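Local coordinates for protein putative hyaluronoglucosaminidase (Clostridium perfringens, PDB 6PWI) that probably hydrolyses N-acetylhexosamine linkages as a secreted, wall-anchored family 84 glycoside hydrolase, this chain holding its catalytic domain, at residues E463-H476 against E525-N539. Sequence-based numbering, arbitrary orientation.
With EDO (1,2-ethanediol), chain E.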
ATOM      1  N   GLU A 463       8.484  -3.100  10.244  1.00 30.03           N
ATOM      2  CA  GLU A 463       9.518  -2.714  11.191  1.00 32.44           C
ATOM      3  C   GLU A 463       9.872  -3.911  12.074  1.00 33.86           C
ATOM      4  O   GLU A 463       9.310  -4.078  13.157  1.00 34.50           O
ATOM      5  CB  GLU A 463       9.058  -1.500  12.005  1.00 32.59           C
ATOM      6  CG  GLU A 463       9.979  -1.147  13.159  1.00 34.00           C
ATOM      7  CD  GLU A 463      11.444  -1.030  12.768  1.00 37.25           C
ATOM      8  OE1 GLU A 463      11.779  -0.074  12.037  1.00 39.40           O
ATOM      9  OE2 GLU A 463      12.245  -1.911  13.168  1.00 36.71           O
ATOM     10  N   PRO A 464      10.839  -4.763  11.653  1.00 33.97           N
ATOM     11  CA  PRO A 464      11.119  -6.025  12.345  1.00 33.43           C
ATOM     12  C   PRO A 464      11.700  -5.900  13.754  1.00 33.56           C
ATOM     13  O   PRO A 464      11.549  -6.808  14.562  1.00 34.49           O
ATOM     14  CB  PRO A 464      12.127  -6.742  11.430  1.00 32.43           C
ATOM     15  CG  PRO A 464      12.057  -5.990  10.115  1.00 33.63           C
ATOM     16  CD  PRO A 464      11.705  -4.563  10.482  1.00 33.27           C
ATOM     17  N   ASP A 465      12.355  -4.773  14.055  1.00 35.01           N
ATOM     18  CA  ASP A 465      13.068  -4.624  15.316  1.00 34.40           C
ATOM     19  C   ASP A 465      12.217  -3.905  16.368  1.00 33.24           C
ATOM     20  O   ASP A 465      12.474  -4.041  17.564  1.00 33.91           O
ATOM     21  CB  ASP A 465      14.424  -3.944  15.121  1.00 36.18           C
ATOM     22  CG  ASP A 465      15.268  -4.586  14.033  1.00 39.56           C
ATOM     23  OD1 ASP A 465      15.886  -5.639  14.307  1.00 40.08           O
ATOM     24  OD2 ASP A 465      15.286  -4.034  12.910  1.00 41.69           O
ATOM     25  N   ALA A 466      11.207  -3.145  15.923  1.00 30.85           N
ATOM     26  CA  ALA A 466      10.437  -2.298  16.820  1.00 28.43           C
ATOM     27  C   ALA A 466       8.951  -2.384  16.489  1.00 28.59           C
ATOM     28  O   ALA A 466       8.257  -1.366  16.478  1.00 28.92           O
ATOM     29  CB  ALA A 466      10.942  -0.879  16.719  1.00 26.98           C
ATOM     30  N   SER A 467       8.461  -3.604  16.246  1.00 28.96           N
ATOM     31  CA  SER A 467       7.128  -3.765  15.685  1.00 30.05           C
ATOM     32  C   SER A 467       6.040  -3.438  16.704  1.00 30.77           C
ATOM     33  O   SER A 467       5.004  -2.887  16.339  1.00 31.57           O
ATOM     34  CB  SER A 467       6.937  -5.111  15.032  1.00 30.82           C
ATOM     35  OG  SER A 467       7.202  -6.158  15.941  1.00 29.61           O
ATOM     36  N   GLU A 468       6.289  -3.759  17.978  1.00 31.93           N
ATOM     37  CA  GLU A 468       5.356  -3.429  19.042  1.00 30.90           C
ATOM     38  C   GLU A 468       5.249  -1.909  19.155  1.00 29.15           C
ATOM     39  O   GLU A 468       4.150  -1.361  19.240  1.00 28.50           O
ATOM     40  CB  GLU A 468       5.764  -4.092  20.359  1.00 35.19           C
ATOM     41  CG  GLU A 468       5.567  -5.603  20.394  1.00 39.74           C
ATOM     42  CD  GLU A 468       4.173  -6.144  20.075  1.00 47.82           C
ATOM     43  OE1 GLU A 468       3.182  -5.363  20.113  1.00 47.97           O
ATOM     44  OE2 GLU A 468       4.071  -7.368  19.793  1.00 52.78           O
ATOM     45  N   GLU A 469       6.401  -1.235  19.111  1.00 26.82           N
ATOM     46  CA  GLU A 469       6.448   0.212  19.247  1.00 26.81           C
ATOM     47  C   GLU A 469       5.696   0.894  18.100  1.00 26.61           C
ATOM     48  O   GLU A 469       4.900   1.805  18.335  1.00 27.02           O
ATOM     49  CB  GLU A 469       7.894   0.704  19.329  1.00 27.99           C
ATOM     50  CG  GLU A 469       8.591   0.364  20.636  1.00 29.03           C
ATOM     51  CD  GLU A 469       9.118  -1.058  20.760  1.00 31.54           C
ATOM     52  OE1 GLU A 469       9.080  -1.801  19.748  1.00 32.54           O
ATOM     53  OE2 GLU A 469       9.565  -1.429  21.874  1.00 31.10           O
ATOM     54  N   LEU A 470       5.947   0.462  16.857  1.00 24.90           N
ATOM     55  CA  LEU A 470       5.343   1.142  15.720  1.00 23.07           C
ATOM     56  C   LEU A 470       3.843   0.862  15.681  1.00 22.81           C
ATOM     57  O   LEU A 470       3.067   1.737  15.305  1.00 23.61           O
ATOM     58  CB  LEU A 470       6.028   0.729  14.417  1.00 22.58           C
ATOM     59  CG  LEU A 470       5.466   1.396  13.164  1.00 22.58           C
ATOM     60  CD1 LEU A 470       5.657   2.911  13.214  1.00 21.93           C
ATOM     61  CD2 LEU A 470       6.082   0.798  11.906  1.00 20.97           C
ATOM     62  N   TYR A 471       3.451  -0.354  16.078  1.00 21.84           N
ATOM     63  CA  TYR A 471       2.050  -0.690  16.278  1.00 21.54           C
ATOM     64  C   TYR A 471       1.421   0.230  17.330  1.00 21.63           C
ATOM     65  O   TYR A 471       0.322   0.735  17.118  1.00 21.98           O
ATOM     66  CB  TYR A 471       1.899  -2.177  16.614  1.00 21.89           C
ATOM     67  CG  TYR A 471       0.480  -2.680  16.729  1.00 22.11           C
ATOM     68  CD1 TYR A 471      -0.528  -2.181  15.919  1.00 21.52           C
ATOM     69  CD2 TYR A 471       0.150  -3.685  17.627  1.00 22.07           C
ATOM     70  CE1 TYR A 471      -1.828  -2.653  16.005  1.00 22.17           C
ATOM     71  CE2 TYR A 471      -1.148  -4.163  17.736  1.00 22.26           C
ATOM     72  CZ  TYR A 471      -2.139  -3.646  16.919  1.00 23.19           C
ATOM     73  OH  TYR A 471      -3.421  -4.113  17.004  1.00 23.61           O
ATOM     74  N   THR A 472       2.116   0.453  18.456  1.00 21.22           N
ATOM     75  CA  THR A 472       1.667   1.400  19.469  1.00 20.89           C
ATOM     76  C   THR A 472       1.403   2.772  18.845  1.00 21.74           C
ATOM     77  O   THR A 472       0.351   3.361  19.098  1.00 22.33           O
ATOM     78  CB  THR A 472       2.653   1.511  20.638  1.00 20.84           C
ATOM     79  OG1 THR A 472       2.666   0.277  21.355  1.00 21.12           O
ATOM     80  CG2 THR A 472       2.313   2.638  21.585  1.00 20.12           C
ATOM     81  N   PHE A 473       2.339   3.281  18.026  1.00 20.94           N
ATOM     82  CA  PHE A 473       2.126   4.580  17.396  1.00 21.03           C
ATOM     83  C   PHE A 473       0.909   4.553  16.469  1.00 21.40           C
ATOM     84  O   PHE A 473       0.153   5.525  16.413  1.00 21.66           O
ATOM     85  CB  PHE A 473       3.346   5.070  16.609  1.00 20.96           C
ATOM     86  CG  PHE A 473       4.652   5.099  17.363  1.00 20.60           C
ATOM     87  CD1 PHE A 473       4.685   5.278  18.739  1.00 20.66           C
ATOM     88  CD2 PHE A 473       5.855   4.974  16.685  1.00 20.31           C
ATOM     89  CE1 PHE A 473       5.892   5.296  19.421  1.00 21.04           C
ATOM     90  CE2 PHE A 473       7.063   5.002  17.364  1.00 20.55           C
ATOM     91  CZ  PHE A 473       7.079   5.164  18.733  1.00 21.28           C
ATOM     92  N   ALA A 474       0.732   3.444  15.736  1.00 20.82           N
ATOM     93  CA  ALA A 474      -0.298   3.378  14.711  1.00 21.17           C
ATOM     94  C   ALA A 474      -1.680   3.369  15.357  1.00 21.89           C
ATOM     95  O   ALA A 474      -2.641   3.866  14.769  1.00 22.99           O
ATOM     96  CB  ALA A 474      -0.089   2.186  13.810  1.00 20.49           C
ATOM     97  N   LYS A 475      -1.751   2.819  16.576  1.00 22.52           N
ATOM     98  CA  LYS A 475      -2.971   2.778  17.370  1.00 22.89           C
ATOM     99  C   LYS A 475      -3.526   4.180  17.624  1.00 22.15           C
ATOM    100  O   LYS A 475      -4.736   4.319  17.778  1.00 22.35           O
ATOM    101  CB  LYS A 475      -2.722   2.087  18.714  1.00 22.79           C
ATOM    102  CG  LYS A 475      -2.780   0.569  18.679  1.00 23.61           C
ATOM    103  CD  LYS A 475      -2.115  -0.062  19.878  1.00 24.16           C
ATOM    104  CE  LYS A 475      -2.312  -1.559  19.941  1.00 25.21           C
ATOM    105  NZ  LYS A 475      -1.441  -2.159  20.981  1.00 26.75           N
ATOM    106  N   HIS A 476      -2.647   5.193  17.677  1.00 21.81           N
ATOM    107  CA  HIS A 476      -3.010   6.529  18.134  1.00 22.05           C
ATOM    108  C   HIS A 476      -2.818   7.572  17.035  1.00 22.76           C
ATOM    109  O   HIS A 476      -2.923   8.782  17.284  1.00 21.62           O
ATOM    110  CB  HIS A 476      -2.229   6.898  19.403  1.00 20.87           C
ATOM    111  CG  HIS A 476      -2.396   5.886  20.481  1.00 21.33           C
ATOM    112  ND1 HIS A 476      -3.616   5.666  21.097  1.00 21.21           N
ATOM    113  CD2 HIS A 476      -1.518   5.021  21.033  1.00 21.32           C
ATOM    114  CE1 HIS A 476      -3.483   4.705  21.990  1.00 21.52           C
ATOM    115  NE2 HIS A 476      -2.202   4.288  21.965  1.00 21.73           N
ATOM    116  N   GLU A 525       3.029   2.300  28.670  1.00 27.26           N
ATOM    117  CA  GLU A 525       3.353   1.526  27.481  1.00 28.15           C
ATOM    118  C   GLU A 525       3.538   2.453  26.276  1.00 27.81           C
ATOM    119  O   GLU A 525       4.466   2.267  25.490  1.00 27.71           O
ATOM    120  CB  GLU A 525       2.282   0.465  27.241  1.00 29.49           C
ATOM    121  CG  GLU A 525       2.455  -0.273  25.931  1.00 34.89           C
ATOM    122  CD  GLU A 525       1.600  -1.523  25.797  1.00 38.79           C
ATOM    123  OE1 GLU A 525       0.604  -1.482  25.043  1.00 38.25           O
ATOM    124  OE2 GLU A 525       1.941  -2.542  26.441  1.00 44.10           O
ATOM    125  N   ILE A 526       2.655   3.451  26.135  1.00 26.30           N
ATOM    126  CA  ILE A 526       2.782   4.430  25.068  1.00 25.05           C
ATOM    127  C   ILE A 526       4.114   5.156  25.233  1.00 26.65           C
ATOM    128  O   ILE A 526       4.888   5.250  24.284  1.00 27.32           O
ATOM    129  CB  ILE A 526       1.590   5.409  25.040  1.00 23.73           C
ATOM    130  CG1 ILE A 526       0.281   4.698  24.686  1.00 22.71           C
ATOM    131  CG2 ILE A 526       1.870   6.578  24.103  1.00 22.24           C
ATOM    132  CD1 ILE A 526      -0.952   5.537  24.914  1.00 22.53           C
ATOM    133  N   LEU A 527       4.375   5.643  26.453  1.00 27.31           N
ATOM    134  CA  LEU A 527       5.558   6.440  26.732  1.00 27.99           C
ATOM    135  C   LEU A 527       6.824   5.633  26.440  1.00 29.23           C
ATOM    136  O   LEU A 527       7.755   6.142  25.818  1.00 29.62           O
ATOM    137  CB  LEU A 527       5.515   6.914  28.187  1.00 28.00           C
ATOM    138  CG  LEU A 527       6.745   7.691  28.655  1.00 28.92           C
ATOM    139  CD1 LEU A 527       6.928   8.975  27.856  1.00 29.19           C
ATOM    140  CD2 LEU A 527       6.660   8.002  30.141  1.00 29.70           C
ATOM    141  N   ASP A 528       6.848   4.373  26.888  1.00 30.10           N
ATOM    142  CA  ASP A 528       8.003   3.512  26.683  1.00 31.08           C
ATOM    143  C   ASP A 528       8.264   3.325  25.189  1.00 30.10           C
ATOM    144  O   ASP A 528       9.412   3.333  24.749  1.00 29.34           O
ATOM    145  CB  ASP A 528       7.851   2.175  27.415  1.00 33.47           C
ATOM    146  CG  ASP A 528       8.033   2.279  28.924  1.00 36.49           C
ATOM    147  OD1 ASP A 528       8.704   3.235  29.380  1.00 35.87           O
ATOM    148  OD2 ASP A 528       7.501   1.398  29.637  1.00 38.78           O
ATOM    149  N   ALA A 529       7.182   3.159  24.422  1.00 28.40           N
ATOM    150  CA  ALA A 529       7.281   2.997  22.984  1.00 27.45           C
ATOM    151  C   ALA A 529       7.960   4.218  22.361  1.00 26.78           C
ATOM    152  O   ALA A 529       8.812   4.074  21.491  1.00 27.04           O
ATOM    153  CB  ALA A 529       5.908   2.744  22.405  1.00 28.33           C
ATOM    154  N   THR A 530       7.601   5.417  22.827  1.00 25.71           N
ATOM    155  CA  THR A 530       8.142   6.640  22.257  1.00 25.98           C
ATOM    156  C   THR A 530       9.601   6.833  22.670  1.00 26.51           C
ATOM    157  O   THR A 530      10.307   7.640  22.065  1.00 26.47           O
ATOM    158  CB  THR A 530       7.318   7.878  22.640  1.00 26.33           C
ATOM    159  OG1 THR A 530       7.522   8.155  24.028  1.00 27.63           O
ATOM    160  CG2 THR A 530       5.847   7.762  22.304  1.00 25.15           C
ATOM    161  N   ASN A 531      10.041   6.109  23.708  1.00 26.96           N
ATOM    162  CA  ASN A 531      11.392   6.261  24.226  1.00 27.64           C
ATOM    163  C   ASN A 531      12.318   5.163  23.700  1.00 29.81           C
ATOM    164  O   ASN A 531      13.529   5.354  23.643  1.00 32.07           O
ATOM    165  CB  ASN A 531      11.428   6.391  25.753  1.00 26.77           C
ATOM    166  CG  ASN A 531      10.956   7.737  26.265  1.00 26.30           C
ATOM    167  OD1 ASN A 531      11.135   8.766  25.615  1.00 27.16           O
ATOM    168  ND2 ASN A 531      10.343   7.742  27.432  1.00 25.37           N
ATOM    169  N   ASN A 532      11.755   4.022  23.290  1.00 30.94           N
ATOM    170  CA  ASN A 532      12.572   2.879  22.915  1.00 32.81           C
ATOM    171  C   ASN A 532      12.697   2.760  21.400  1.00 34.43           C
ATOM    172  O   ASN A 532      13.549   2.017  20.912  1.00 37.21           O
ATOM    173  CB  ASN A 532      12.024   1.563  23.479  1.00 33.30           C
ATOM    174  CG  ASN A 532      12.055   1.521  24.989  1.00 32.61           C
ATOM    175  OD1 ASN A 532      12.978   2.050  25.599  1.00 32.68           O
ATOM    176  ND2 ASN A 532      11.055   0.903  25.596  1.00 31.71           N
ATOM    177  N   PHE A 533      11.841   3.482  20.667  1.00 33.64           N
ATOM    178  CA  PHE A 533      11.701   3.246  19.239  1.00 32.42           C
ATOM    179  C   PHE A 533      13.010   3.533  18.503  1.00 34.02           C
ATOM    180  O   PHE A 533      13.490   2.670  17.765  1.00 35.49           O
ATOM    181  CB  PHE A 533      10.523   4.026  18.657  1.00 29.74           C
ATOM    182  CG  PHE A 533      10.448   3.989  17.153  1.00 28.73           C
ATOM    183  CD1 PHE A 533      10.015   2.850  16.489  1.00 28.45           C
ATOM    184  CD2 PHE A 533      10.807   5.096  16.398  1.00 27.88           C
ATOM    185  CE1 PHE A 533       9.940   2.818  15.102  1.00 27.96           C
ATOM    186  CE2 PHE A 533      10.736   5.060  15.013  1.00 28.10           C
ATOM    187  CZ  PHE A 533      10.305   3.922  14.366  1.00 27.50           C
ATOM    188  N   ALA A 534      13.574   4.734  18.714  1.00 32.62           N
ATOM    189  CA  ALA A 534      14.764   5.178  17.999  1.00 33.44           C
ATOM    190  C   ALA A 534      15.946   4.253  18.287  1.00 35.66           C
ATOM    191  O   ALA A 534      16.812   4.062  17.431  1.00 37.13           O
ATOM    192  CB  ALA A 534      15.087   6.611  18.341  1.00 32.07           C
ATOM    193  N   THR A 535      15.958   3.674  19.492  1.00 35.42           N
ATOM    194  CA  THR A 535      17.005   2.753  19.899  1.00 35.51           C
ATOM    195  C   THR A 535      16.872   1.448  19.121  1.00 34.07           C
ATOM    196  O   THR A 535      17.875   0.890  18.698  1.00 35.43           O
ATOM    197  CB  THR A 535      17.035   2.593  21.427  1.00 36.77           C
ATOM    198  OG1 THR A 535      17.821   3.677  21.918  1.00 38.33           O
ATOM    199  CG2 THR A 535      17.659   1.299  21.905  1.00 35.38           C
ATOM    200  N   LYS A 536      15.635   0.978  18.928  1.00 33.65           N
ATOM    201  CA  LYS A 536      15.412  -0.379  18.449  1.00 32.97           C
ATOM    202  C   LYS A 536      15.405  -0.437  16.923  1.00 33.75           C
ATOM    203  O   LYS A 536      15.934  -1.383  16.345  1.00 35.25           O
ATOM    204  CB  LYS A 536      14.149  -0.984  19.068  1.00 31.87           C
ATOM    205  CG  LYS A 536      14.308  -1.436  20.511  1.00 31.51           C
ATOM    206  CD  LYS A 536      13.000  -1.604  21.246  1.00 31.57           C
ATOM    207  CE  LYS A 536      12.504  -3.031  21.270  1.00 31.68           C
ATOM    208  NZ  LYS A 536      11.416  -3.178  22.261  1.00 32.43           N
ATOM    209  N   SER A 537      14.812   0.573  16.276  1.00 33.16           N
ATOM    210  CA  SER A 537      14.660   0.572  14.829  1.00 32.46           C
ATOM    211  C   SER A 537      15.987   0.924  14.159  1.00 33.74           C
ATOM    212  O   SER A 537      16.696   1.817  14.621  1.00 34.19           O
ATOM    213  CB  SER A 537      13.558   1.517  14.418  1.00 30.95           C
ATOM    214  OG  SER A 537      13.498   1.649  13.009  1.00 29.85           O
ATOM    215  N   LYS A 538      16.300   0.220  13.061  1.00 34.35           N
ATOM    216  CA  LYS A 538      17.513   0.453  12.287  1.00 34.32           C
ATOM    217  C   LYS A 538      17.197   1.214  10.998  1.00 33.67           C
ATOM    218  O   LYS A 538      18.083   1.395  10.163  1.00 34.51           O
ATOM    219  CB  LYS A 538      18.163  -0.872  11.882  1.00 37.00           C
ATOM    220  CG  LYS A 538      18.409  -1.891  12.987  1.00 40.96           C
ATOM    221  CD  LYS A 538      19.147  -3.109  12.456  1.00 44.15           C
ATOM    222  CE  LYS A 538      18.966  -4.360  13.290  1.00 47.79           C
ATOM    223  NZ  LYS A 538      19.833  -4.349  14.492  1.00 52.11           N
ATOM    224  N   ASN A 539      15.942   1.666  10.850  1.00 31.02           N
ATOM    225  CA  ASN A 539      15.441   2.298   9.640  1.00 29.17           C
ATOM    226  C   ASN A 539      15.473   3.823   9.786  1.00 30.35           C
ATOM    227  O   ASN A 539      14.490   4.448  10.194  1.00 29.17           O
ATOM    228  CB  ASN A 539      14.062   1.730   9.291  1.00 28.76           C
ATOM    229  CG  ASN A 539      13.406   2.335   8.066  1.00 28.41           C
ATOM    230  OD1 ASN A 539      13.864   3.333   7.509  1.00 27.40           O
ATOM    231  ND2 ASN A 539      12.295   1.747   7.662  1.00 27.78           N
TER
HETATM  232  C1  EDO E 703       1.889  -6.943  16.453  1.00 44.53           C
HETATM  233  O1  EDO E 703       2.083  -7.855  17.511  1.00 44.87           O
HETATM  234  C2  EDO E 703       3.058  -6.067  16.237  1.00 45.00           C
HETATM  235  O2  EDO E 703       4.243  -6.819  16.129  1.00 45.25           O
HETATM  236  O   HOH W   1      11.601  -0.500   9.399  1.00 28.68           O
HETATM  237  O   HOH W   2      14.750  -1.658  12.299  1.00 35.14           O
HETATM  238  O   HOH W   3       8.480  -0.022  24.171  1.00 31.52           O
HETATM  239  O   HOH W   4       0.164  -0.317  22.470  1.00 29.35           O
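One torsion sets the aromatic centre: Phe533 swings CG away from its own backbone N (chi1 171°), and its ring meets that of Phe473 edge-to-face. CE2 of Phe473 lies 3.5 Å from CG of Phe533, over one face and toward the rim, with the planes at 73°; Ser537 CB backs the opposite face. The edge of Phe473 also reaches the backbone, its CZ 3.4 Å from Ala529 O. Beside this pair Glu469 enters as a knob among Ala529, Asn532, Phe533 and Lys536. Its bent chain turns the carboxylate toward Lys536, whose NZ makes a salt bridge to Glu469 OE2 at 2.6 Å, on the syn side but tilted out of the carboxylate plane; a water links the same oxygen to Asn532 ND2. At one end of the contact Ser537 OG donates to Glu463 OE1 (2.6 Å) from above the carboxylate plane and accepts from Asn539 N in an ST turn. Asp465 N donates to Glu463 OE2 at 3.0 Å, so this one carboxylate ties both loops together. At the other end, Thr472 CG2 packs 3.7 Å from Ala529 CB, and Ile526 CD1 approaches His476, whose ND1 is bonded to Ser492. Val550 and Leu553 of helix 540-572 also pack on Phe473. The axes of 467-475 and 525-536 come within 9.0 Å, crossing at -128°: helix-helix packing of helix 467-475, beyond the last barrel strand 418-423, against helix 513-536 of the C-terminal helical region.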